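Local coordinates for DUF3218 domain-containing protein (Pseudomonas aeruginosa, PDB 2IGS), which is of unknown function but, as a DUF3218 protein of the lysozyme clan, has a mostly helical fold perhaps distantly related to lysozyme-like enzymes, at residues E88-N92 against V93-P97; N195-K198 against S199-Y203. All coordinates share one frame; numbering follows the deposited sequence.

Contact 1: E88-N92 against V93-P97; sequences ERVCN and VEILP
Arg89 and Glu94, five residues apart on one helix, form a salt bridge at its surface: Arg89 NH1 gives a hydrogen bond of 3.0 Å to Glu94 OE1. The oxygen lies practically in the guanidinium plane, at its edge, whereas the nitrogen sits well above the carboxylate plane. Val93 CG1 rests over the centre of one guanidinium face; with Glu94 at one edge and Asp172 bonded to NH2, the group is limited in how it can turn. Arg89 gets there with CG anti to its backbone N (chi1 -157°) and the chain extended to NE. On the inner side Val90 CG1 meets Ile95 CD1 at 3.6 Å, the two side chains lying alongside each other.

Pairing residues five apart follows from the backbone, which opens into a wider pi-type turn. Arg89 O takes both Val93 N (2.8 Å) and Glu94 N (3.0 Å), then Val90 O accepts from Ile95 N at 2.8 Å and Cys91 O from Leu96 N at 3.0 Å. Pro97, which has no N-H to give, follows at a kink, its CG 3.3 Å from Asn92 O.

Both charges have stronger partners outside this turn: Arg89 NH2 pairs with Asp172 and Glu94 OE2 with Arg82, tying helix 87-113 to helices 171-177 and 63-82. The Cys91-Cys27 disulfide joins it to helix 12-27, where Ile95 packs on Tyr20 and Phe23; Val90 lies against Ile79 of helix 63-82.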
ATOM      1  N   GLU F  88      16.031  58.391  10.826  0.50 27.58           N
ATOM      2  CA  GLU F  88      15.430  57.874   9.591  0.50 27.30           C
ATOM      3  C   GLU F  88      15.774  56.413   9.301  0.50 26.94           C
ATOM      4  O   GLU F  88      14.873  55.616   9.032  0.50 26.98           O
ATOM      5  CB  GLU F  88      15.758  58.752   8.382  0.50 27.18           C
ATOM      6  CG  GLU F  88      14.632  59.704   7.990  0.50 27.73           C
ATOM      7  CD  GLU F  88      13.418  58.991   7.402  0.50 27.32           C
ATOM      8  OE1 GLU F  88      12.278  59.412   7.710  0.50 26.89           O
ATOM      9  OE2 GLU F  88      13.602  58.016   6.636  0.50 26.84           O
ATOM     10  N   ARG F  89      17.060  56.063   9.372  1.00 26.93           N
ATOM     11  CA  ARG F  89      17.518  54.691   9.064  1.00 26.72           C
ATOM     12  C   ARG F  89      17.126  53.694  10.142  1.00 26.87           C
ATOM     13  O   ARG F  89      16.604  52.608   9.850  1.00 27.34           O
ATOM     14  CB  ARG F  89      19.045  54.652   8.863  1.00 26.80           C
ATOM     15  CG  ARG F  89      19.512  53.467   8.027  1.00 26.78           C
ATOM     16  CD  ARG F  89      21.022  53.355   7.840  1.00 26.22           C
ATOM     17  NE  ARG F  89      21.303  52.276   6.884  1.00 26.75           N
ATOM     18  CZ  ARG F  89      21.282  50.967   7.171  1.00 26.80           C
ATOM     19  NH1 ARG F  89      21.026  50.526   8.408  1.00 23.67           N
ATOM     20  NH2 ARG F  89      21.521  50.084   6.210  1.00 25.22           N
ATOM     21  N   VAL F  90      17.397  54.063  11.390  1.00 27.05           N
ATOM     22  CA  VAL F  90      17.081  53.222  12.533  1.00 27.06           C
ATOM     23  C   VAL F  90      15.597  52.849  12.472  1.00 27.21           C
ATOM     24  O   VAL F  90      15.244  51.685  12.592  1.00 26.86           O
ATOM     25  CB  VAL F  90      17.449  53.906  13.869  1.00 27.21           C
ATOM     26  CG1 VAL F  90      16.825  53.175  15.038  1.00 27.14           C
ATOM     27  CG2 VAL F  90      18.985  54.012  14.039  1.00 26.08           C
ATOM     28  N   CYS F  91      14.747  53.832  12.211  1.00 27.25           N
ATOM     29  CA  CYS F  91      13.306  53.606  12.184  1.00 27.91           C
ATOM     30  C   CYS F  91      12.787  52.874  10.953  1.00 27.44           C
ATOM     31  O   CYS F  91      12.111  51.854  11.077  1.00 26.89           O
ATOM     32  CB  CYS F  91      12.580  54.928  12.345  1.00 28.04           C
ATOM     33  SG  CYS F  91      12.879  55.601  13.982  1.00 31.53           S
ATOM     34  N   ASN F  92      13.123  53.404   9.777  1.00 27.52           N
ATOM     35  CA  ASN F  92      12.539  52.963   8.519  1.00 27.41           C
ATOM     36  C   ASN F  92      13.373  51.970   7.721  1.00 27.22           C
ATOM     37  O   ASN F  92      12.901  51.437   6.722  1.00 27.23           O
ATOM     38  CB  ASN F  92      12.183  54.180   7.657  1.00 27.71           C
ATOM     39  CG  ASN F  92      11.314  55.187   8.400  1.00 28.72           C
ATOM     40  OD1 ASN F  92      10.509  54.822   9.265  1.00 29.53           O
ATOM     41  ND2 ASN F  92      11.480  56.466   8.072  1.00 31.00           N
ATOM     42  N   VAL F  93      14.606  51.716   8.144  1.00 27.33           N
ATOM     43  CA  VAL F  93      15.395  50.634   7.523  1.00 27.90           C
ATOM     44  C   VAL F  93      15.610  49.440   8.458  1.00 28.22           C
ATOM     45  O   VAL F  93      15.493  48.290   8.044  1.00 28.98           O
ATOM     46  CB  VAL F  93      16.737  51.140   6.916  1.00 27.91           C
ATOM     47  CG1 VAL F  93      17.553  49.976   6.306  1.00 26.30           C
ATOM     48  CG2 VAL F  93      16.467  52.229   5.863  1.00 26.98           C
ATOM     49  N   GLU F  94      15.868  49.720   9.729  1.00 28.97           N
ATOM     50  CA  GLU F  94      16.240  48.685  10.687  1.00 29.01           C
ATOM     51  C   GLU F  94      15.101  48.131  11.552  1.00 28.96           C
ATOM     52  O   GLU F  94      14.860  46.914  11.579  1.00 29.18           O
ATOM     53  CB  GLU F  94      17.403  49.178  11.551  1.00 29.06           C
ATOM     54  CG  GLU F  94      18.585  49.714  10.714  1.00 29.34           C
ATOM     55  CD  GLU F  94      19.647  50.414  11.544  1.00 29.55           C
ATOM     56  OE1 GLU F  94      20.174  51.452  11.100  1.00 31.84           O
ATOM     57  OE2 GLU F  94      19.967  49.937  12.650  1.00 31.47           O
ATOM     58  N   ILE F  95      14.391  49.014  12.237  1.00 28.49           N
ATOM     59  CA  ILE F  95      13.492  48.584  13.298  1.00 28.18           C
ATOM     60  C   ILE F  95      12.034  48.284  12.883  1.00 28.00           C
ATOM     61  O   ILE F  95      11.555  47.149  13.031  1.00 27.59           O
ATOM     62  CB  ILE F  95      13.597  49.523  14.528  1.00 28.04           C
ATOM     63  CG1 ILE F  95      15.030  49.446  15.096  1.00 28.17           C
ATOM     64  CG2 ILE F  95      12.552  49.148  15.591  1.00 28.20           C
ATOM     65  CD1 ILE F  95      15.268  50.201  16.410  1.00 28.50           C
ATOM     66  N   LEU F  96      11.320  49.274  12.363  1.00 27.88           N
ATOM     67  CA  LEU F  96       9.909  49.028  12.031  1.00 27.53           C
ATOM     68  C   LEU F  96       9.752  47.919  10.966  1.00 27.38           C
ATOM     69  O   LEU F  96       8.872  47.068  11.096  1.00 27.13           O
ATOM     70  CB  LEU F  96       9.170  50.336  11.670  1.00 27.39           C
ATOM     71  CG  LEU F  96       9.213  51.453  12.733  1.00 27.09           C
ATOM     72  CD1 LEU F  96       8.444  52.690  12.309  1.00 27.96           C
ATOM     73  CD2 LEU F  96       8.731  50.993  14.103  1.00 27.08           C
ATOM     74  N   PRO F  97      10.616  47.909   9.922  1.00 27.55           N
ATOM     75  CA  PRO F  97      10.561  46.789   8.974  1.00 27.45           C
ATOM     76  C   PRO F  97      10.831  45.425   9.609  1.00 27.86           C
ATOM     77  O   PRO F  97      10.204  44.437   9.228  1.00 28.28           O
ATOM     78  CB  PRO F  97      11.653  47.143   7.956  1.00 27.89           C
ATOM     79  CG  PRO F  97      11.765  48.656   8.042  1.00 27.10           C
ATOM     80  CD  PRO F  97      11.624  48.912   9.510  1.00 27.21           C
TER

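Contact 2: N195-K198 against S199-Y203; sequences NTIK and SGLRY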
ATOM      1  N   ASN F 195      32.001  33.748   8.096  1.00 21.41           N
ATOM      2  CA  ASN F 195      32.358  34.521   9.282  1.00 21.82           C
ATOM      3  C   ASN F 195      31.773  35.916   9.458  1.00 21.09           C
ATOM      4  O   ASN F 195      31.547  36.345  10.596  1.00 20.74           O
ATOM      5  CB  ASN F 195      33.849  34.428   9.545  1.00 22.02           C
ATOM      6  CG  ASN F 195      34.202  33.055  10.070  1.00 24.05           C
ATOM      7  OD1 ASN F 195      33.713  32.666  11.129  1.00 25.91           O
ATOM      8  ND2 ASN F 195      34.951  32.274   9.292  1.00 25.12           N
ATOM      9  N   THR F 196      31.473  36.561   8.332  1.00 20.77           N
ATOM     10  CA  THR F 196      30.610  37.746   8.270  1.00 21.83           C
ATOM     11  C   THR F 196      29.225  37.479   8.870  1.00 21.33           C
ATOM     12  O   THR F 196      28.715  38.278   9.668  1.00 21.41           O
ATOM     13  CB  THR F 196      30.375  38.207   6.801  1.00 21.03           C
ATOM     14  OG1 THR F 196      31.630  38.477   6.199  1.00 22.95           O
ATOM     15  CG2 THR F 196      29.574  39.492   6.755  1.00 22.55           C
ATOM     16  N   ILE F 197      28.621  36.377   8.453  1.00 21.55           N
ATOM     17  CA  ILE F 197      27.265  36.019   8.869  1.00 22.05           C
ATOM     18  C   ILE F 197      27.282  35.687  10.350  1.00 22.55           C
ATOM     19  O   ILE F 197      26.485  36.217  11.121  1.00 22.99           O
ATOM     20  CB  ILE F 197      26.662  34.846   8.023  1.00 22.18           C
ATOM     21  CG1 ILE F 197      26.423  35.314   6.565  1.00 21.44           C
ATOM     22  CG2 ILE F 197      25.362  34.344   8.670  1.00 22.01           C
ATOM     23  CD1 ILE F 197      25.909  34.208   5.615  1.00 22.23           C
ATOM     24  N   LYS F 198      28.236  34.859  10.738  1.00 22.41           N
ATOM     25  CA  LYS F 198      28.420  34.508  12.108  1.00 23.06           C
ATOM     26  C   LYS F 198      28.547  35.738  12.998  1.00 23.12           C
ATOM     27  O   LYS F 198      27.815  35.879  13.978  1.00 23.87           O
ATOM     28  CB  LYS F 198      29.668  33.665  12.230  1.00 22.71           C
ATOM     29  CG  LYS F 198      29.571  32.713  13.356  1.00 24.28           C
ATOM     30  CD  LYS F 198      30.859  32.701  14.104  1.00 26.04           C
ATOM     31  CE  LYS F 198      30.974  31.482  14.983  1.00 25.69           C
ATOM     32  NZ  LYS F 198      29.773  31.128  15.734  1.00 24.19           N
ATOM     33  N   SER F 199      29.479  36.611  12.658  1.00 23.35           N
ATOM     34  CA  SER F 199      29.758  37.809  13.446  1.00 23.70           C
ATOM     35  C   SER F 199      28.630  38.828  13.421  1.00 23.31           C
ATOM     36  O   SER F 199      28.415  39.514  14.414  1.00 24.20           O
ATOM     37  CB  SER F 199      31.041  38.465  12.964  1.00 23.61           C
ATOM     38  OG  SER F 199      32.125  37.604  13.202  1.00 26.12           O
ATOM     39  N   GLY F 200      27.933  38.921  12.287  1.00 22.90           N
ATOM     40  CA  GLY F 200      26.827  39.850  12.082  1.00 22.07           C
ATOM     41  C   GLY F 200      25.504  39.473  12.754  1.00 22.58           C
ATOM     42  O   GLY F 200      24.631  40.337  12.960  1.00 22.70           O
ATOM     43  N   LEU F 201      25.335  38.205  13.114  1.00 21.55           N
ATOM     44  CA  LEU F 201      24.024  37.772  13.590  1.00 21.89           C
ATOM     45  C   LEU F 201      23.830  38.083  15.059  1.00 21.58           C
ATOM     46  O   LEU F 201      24.772  38.015  15.851  1.00 20.84           O
ATOM     47  CB  LEU F 201      23.756  36.281  13.333  1.00 21.68           C
ATOM     48  CG  LEU F 201      23.313  35.824  11.938  1.00 23.30           C
ATOM     49  CD1 LEU F 201      22.965  34.352  11.980  1.00 22.78           C
ATOM     50  CD2 LEU F 201      22.118  36.640  11.392  1.00 24.35           C
ATOM     51  N   ARG F 202      22.596  38.440  15.406  1.00 21.32           N
ATOM     52  CA  ARG F 202      22.209  38.526  16.811  1.00 21.24           C
ATOM     53  C   ARG F 202      20.983  37.675  17.043  1.00 20.27           C
ATOM     54  O   ARG F 202      20.338  37.266  16.093  1.00 19.78           O
ATOM     55  CB  ARG F 202      22.015  39.982  17.264  1.00 21.49           C
ATOM     56  CG  ARG F 202      23.354  40.725  17.496  1.00 23.92           C
ATOM     57  CD  ARG F 202      23.212  42.199  17.204  1.00 27.14           C
ATOM     58  NE  ARG F 202      21.812  42.586  17.315  1.00 30.61           N
ATOM     59  CZ  ARG F 202      21.125  43.258  16.396  1.00 30.59           C
ATOM     60  NH1 ARG F 202      21.707  43.683  15.275  1.00 27.46           N
ATOM     61  NH2 ARG F 202      19.845  43.521  16.629  1.00 30.66           N
ATOM     62  N   TYR F 203      20.698  37.384  18.318  1.00 20.00           N
ATOM     63  CA  TYR F 203      19.597  36.523  18.722  1.00 19.09           C
ATOM     64  C   TYR F 203      18.324  36.973  18.027  1.00 19.70           C
ATOM     65  O   TYR F 203      17.621  36.182  17.408  1.00 19.99           O
ATOM     66  CB  TYR F 203      19.461  36.626  20.254  1.00 19.28           C
ATOM     67  CG  TYR F 203      18.286  35.926  20.902  1.00 17.54           C
ATOM     68  CD1 TYR F 203      16.996  36.462  20.837  1.00 18.53           C
ATOM     69  CD2 TYR F 203      18.476  34.776  21.648  1.00 15.58           C
ATOM     70  CE1 TYR F 203      15.912  35.817  21.488  1.00 19.04           C
ATOM     71  CE2 TYR F 203      17.419  34.146  22.301  1.00 14.12           C
ATOM     72  CZ  TYR F 203      16.147  34.660  22.212  1.00 16.30           C
ATOM     73  OH  TYR F 203      15.110  34.020  22.857  1.00 17.01           O
TER
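Ser199 folds its hydroxyl back onto the preceding turn of its own helix, where OG donates a hydrogen bond of 3.0 Å to Asn195 O. With chi1 at -65°, OG stands beside the backbone N of Ser199, close enough for both to use the same carbonyl. Ser199 N reaches Asn195 O at 2.9 Å with a fairly straight N-H (160°). The two donors approach from opposite faces of the carbonyl plane, the hydroxyl the less tilted of the two, so one oxygen is gripped by two bonds without the donors competing for a place.

The apolar side of the turn is carried by Ile197 and Leu201, which lie side by side and point the same way. It is the CG2 branch of Ile197 that touches, at 4.1 Å from Leu201 CD1; this methyl is anti to the backbone N, while CG1 stands beside the backbone N and runs on extended to CD1. Leu201 holds CG beside its own N (chi1 -80°), which brings CG within 3.3 Å of Ile197 O.

Gly200 N bonds to Thr196 O at 2.8 Å, whereas the next link, Leu201 N to Ile197 O, is bent and weak. Here the helix ends: Leu201 leaves helical geometry, and Arg202 takes the N-cap position of helix 203-216. Thr196 OG1 repeats the serine's habit one turn earlier, bonding to Asp192 O.

Ile197 and Leu201 face the small antiparallel sheet, packing on Leu148 and Val150 of strand 148-150. Beyond the turn, Tyr203 reaches in among helices 12-27 and 63-82, and its hydroxyl bonds to Trp42 O in helix 35-48.

How the contacts relate
Contact 1 comes first along the chain, near the start of helix 87-113, and contact 2 lies some hundred residues later, where helix 190-200 ends before helix 203-216. The strands of the small sheet fall between them in sequence. Their centres are about 19 Å apart and their nearest atoms about 7 Å, without touching. What they share is neighbours: helices 12-27 and 63-82 meet both, and Tyr20 packs on Ile95 of contact 1 and on Arg202 of contact 2. Early helices thus bridge a peripheral helical turn and a junction nearer the middle of the chain, both belonging to the DUF3218 domain.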